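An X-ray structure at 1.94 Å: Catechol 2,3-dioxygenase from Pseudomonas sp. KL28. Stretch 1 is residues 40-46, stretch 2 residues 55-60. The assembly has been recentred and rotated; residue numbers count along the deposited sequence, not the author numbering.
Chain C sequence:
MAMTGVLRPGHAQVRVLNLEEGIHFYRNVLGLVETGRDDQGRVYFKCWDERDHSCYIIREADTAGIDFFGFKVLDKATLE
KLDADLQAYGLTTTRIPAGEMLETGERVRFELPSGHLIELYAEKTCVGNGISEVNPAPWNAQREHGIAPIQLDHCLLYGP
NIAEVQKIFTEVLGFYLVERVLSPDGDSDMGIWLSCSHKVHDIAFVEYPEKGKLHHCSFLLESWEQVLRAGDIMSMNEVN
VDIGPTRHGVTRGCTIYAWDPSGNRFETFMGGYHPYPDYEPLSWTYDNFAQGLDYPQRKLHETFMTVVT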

# COMPACT_ATOMS: atom_id res chain seq x y z
N GLN C 40 -26.46 -1.22 -33.91
CA GLN C 40 -26.39 -2.68 -33.88
C GLN C 40 -26.67 -3.23 -32.49
O GLN C 40 -26.70 -4.44 -32.28
CB GLN C 40 -25.00 -3.14 -34.32
CG GLN C 40 -24.67 -2.81 -35.76
CD GLN C 40 -23.27 -3.24 -36.12
OE1 GLN C 40 -22.90 -4.40 -35.97
NE2 GLN C 40 -22.47 -2.28 -36.61
N GLY C 41 -26.85 -2.32 -31.53
CA GLY C 41 -27.12 -2.74 -30.17
C GLY C 41 -25.86 -2.96 -29.36
O GLY C 41 -25.89 -3.61 -28.31
N ARG C 42 -24.74 -2.44 -29.85
CA ARG C 42 -23.48 -2.60 -29.13
C ARG C 42 -23.24 -1.36 -28.28
O ARG C 42 -23.50 -0.24 -28.72
CB ARG C 42 -22.33 -2.77 -30.12
CG ARG C 42 -22.61 -3.78 -31.20
CD ARG C 42 -21.98 -3.31 -32.48
NE ARG C 42 -20.71 -3.95 -32.76
CZ ARG C 42 -19.87 -3.55 -33.72
NH1 ARG C 42 -20.18 -2.51 -34.48
NH2 ARG C 42 -18.75 -4.22 -33.95
N VAL C 43 -22.75 -1.56 -27.06
CA VAL C 43 -22.47 -0.44 -26.17
C VAL C 43 -20.97 -0.38 -25.91
O VAL C 43 -20.35 -1.40 -25.57
CB VAL C 43 -23.27 -0.56 -24.85
CG1 VAL C 43 -23.02 -1.90 -24.22
CG2 VAL C 43 -22.88 0.55 -23.90
N TYR C 44 -20.40 0.80 -26.08
CA TYR C 44 -18.96 1.01 -25.92
C TYR C 44 -18.56 1.55 -24.55
O TYR C 44 -19.25 2.40 -23.96
CB TYR C 44 -18.44 1.96 -27.00
CG TYR C 44 -18.76 1.57 -28.44
CD1 TYR C 44 -20.08 1.56 -28.90
CD2 TYR C 44 -17.74 1.24 -29.34
CE1 TYR C 44 -20.37 1.24 -30.23
CE2 TYR C 44 -18.03 0.92 -30.67
CZ TYR C 44 -19.35 0.93 -31.11
OH TYR C 44 -19.64 0.62 -32.42
N PHE C 45 -17.43 1.06 -24.06
CA PHE C 45 -16.88 1.45 -22.77
C PHE C 45 -15.39 1.76 -22.90
O PHE C 45 -14.76 1.37 -23.89
CB PHE C 45 -17.00 0.32 -21.74
CG PHE C 45 -18.41 -0.05 -21.39
CD1 PHE C 45 -19.06 -1.08 -22.05
CD2 PHE C 45 -19.06 0.59 -20.34
CE1 PHE C 45 -20.33 -1.49 -21.66
CE2 PHE C 45 -20.33 0.20 -19.94
CZ PHE C 45 -20.97 -0.84 -20.60
N LYS C 46 -14.85 2.44 -21.90
CA LYS C 46 -13.42 2.77 -21.84
C LYS C 46 -13.03 2.95 -20.37
O LYS C 46 -13.89 3.16 -19.52
CB LYS C 46 -13.12 4.06 -22.61
CG LYS C 46 -13.60 5.33 -21.91
CD LYS C 46 -13.20 6.55 -22.71
CE LYS C 46 -11.73 6.91 -22.46
NZ LYS C 46 -11.58 7.56 -21.12
N CYS C 55 -12.46 0.91 -25.48
CA CYS C 55 -11.48 -0.16 -25.35
C CYS C 55 -12.22 -1.48 -25.05
O CYS C 55 -11.65 -2.56 -25.13
CB CYS C 55 -10.50 0.14 -24.21
SG CYS C 55 -11.19 -0.17 -22.55
N TYR C 56 -13.50 -1.37 -24.71
CA TYR C 56 -14.30 -2.55 -24.41
C TYR C 56 -15.73 -2.34 -24.92
O TYR C 56 -16.39 -1.35 -24.59
CB TYR C 56 -14.34 -2.79 -22.90
CG TYR C 56 -14.62 -4.23 -22.52
CD1 TYR C 56 -13.60 -5.19 -22.55
CD2 TYR C 56 -15.90 -4.64 -22.12
CE1 TYR C 56 -13.84 -6.51 -22.17
CE2 TYR C 56 -16.15 -5.97 -21.75
CZ TYR C 56 -15.12 -6.89 -21.77
OH TYR C 56 -15.34 -8.19 -21.36
N ILE C 57 -16.20 -3.29 -25.72
CA ILE C 57 -17.54 -3.21 -26.29
C ILE C 57 -18.28 -4.54 -26.15
O ILE C 57 -17.75 -5.59 -26.52
CB ILE C 57 -17.51 -2.82 -27.79
CG1 ILE C 57 -16.54 -1.66 -28.04
CG2 ILE C 57 -18.89 -2.34 -28.21
CD1 ILE C 57 -15.15 -2.08 -28.46
N ILE C 58 -19.50 -4.49 -25.62
CA ILE C 58 -20.27 -5.70 -25.45
C ILE C 58 -21.44 -5.78 -26.42
O ILE C 58 -21.98 -4.75 -26.85
CB ILE C 58 -20.79 -5.84 -24.00
CG1 ILE C 58 -21.38 -4.52 -23.53
CG2 ILE C 58 -19.66 -6.28 -23.09
CD1 ILE C 58 -22.16 -4.62 -22.25
N ARG C 59 -21.80 -7.01 -26.76
CA ARG C 59 -22.89 -7.28 -27.69
C ARG C 59 -23.67 -8.51 -27.24
O ARG C 59 -23.09 -9.59 -27.06
CB ARG C 59 -22.31 -7.52 -29.09
CG ARG C 59 -23.31 -7.95 -30.14
CD ARG C 59 -22.64 -8.10 -31.50
NE ARG C 59 -21.69 -9.22 -31.56
CZ ARG C 59 -22.03 -10.47 -31.84
NH1 ARG C 59 -23.30 -10.78 -32.09
NH2 ARG C 59 -21.10 -11.42 -31.88
N GLU C 60 -24.98 -8.36 -27.06
CA GLU C 60 -25.83 -9.47 -26.62
C GLU C 60 -25.85 -10.55 -27.69
O GLU C 60 -26.53 -10.41 -28.70
CB GLU C 60 -27.26 -9.00 -26.34
CG GLU C 60 -28.15 -10.10 -25.77
CD GLU C 60 -29.56 -9.64 -25.47
OE1 GLU C 60 -29.74 -8.72 -24.64
OE2 GLU C 60 -30.51 -10.20 -26.06

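The strand portions of the two stretches run antiparallel, their axes 4.7 Å apart at closest approach and their N-to-C directions 154° apart. Together the stretches bury about 500 Å² of surface. Because neighbouring strands present alternate side chains to opposite faces of a sheet, the packing divides into two sets: Val43, Phe45, Tyr56 and Ile58 project from one face, Tyr44 and Ile57 from the other.

The backbone sets the register. Val43 and Ile58 form a hydrogen-bonded pair in which Val43 N donates to Ile58 O (3.3 Å) and Ile58 N returns a bond to Val43 O (3.2 Å). Two residues along, Phe45 and Tyr56 repeat the pattern more tightly, with Phe45 N to Tyr56 O at 2.7 Å and Tyr56 N to Phe45 O at 3.1 Å. The carbonyl of Phe45 accepts a second bond, from Cys55 N at 2.8 Å, so that one oxygen holds two successive amides where the second strand begins. Between the hydrogen-bonded pairs, Tyr44 and Ile57 form a non-hydrogen-bonded pair, and here the chains draw closer, with Tyr44 CA and Ile57 CA 4.5 Å apart. Ile57 CA also lies 3.4 Å from Val43 O and Arg42 CA 3.5 Å from Ile58 O, two CA-H...O contacts that accompany the conventional bonds.

On the Tyr44 face the main fit is a methyl group against a ring. Ile57 CG2 sits over the aromatic face, 3.9 Å from the ring centroid of Tyr44 and only 12° off the ring normal, a CH-pi contact with the methyl nearly centred on the flat surface. The other branch of Ile57 reaches the ring as well, its CG1 coming within 3.4 Å of Tyr44 CD2. CG2 thus covers the face, while CG1 packs against the ring's CD2 rim. Ile57 CG2 is also 4.0 Å from Arg42 CB and 3.2 Å from Val43 O, so this methyl fills the space between the tyrosine ring, the base of the arginine side chain and the neighbouring backbone. Farther along, the aliphatic part of Arg42 meets that of Arg59, CG to CB at 4.3 Å, while guanidinium nitrogens of both are bonded elsewhere in the structure.

On the opposite face Ile58 is the projecting side chain. Its end comes nearer to the first strand than its CA-to-CB direction alone would suggest, and it meets two neighbours: Ile58 CG1 is 3.2 Å from Val43 CG1, a very close apolar contact, and Ile58 CD1 is 3.7 Å from Phe45 CE1. That methyl lies at the edge of the Phe45 ring, near its plane, rather than over its face. Beside it, Phe45 and Tyr56 touch mainly at their bases, CB to CB at 4.3 Å, because the end of the Tyr56 side chain leads away. Near the end of the first stretch, Cys55 SG packs 3.8 Å from Lys46 CA, against backbone, while the end of the lysine side chain leads away from the second stretch.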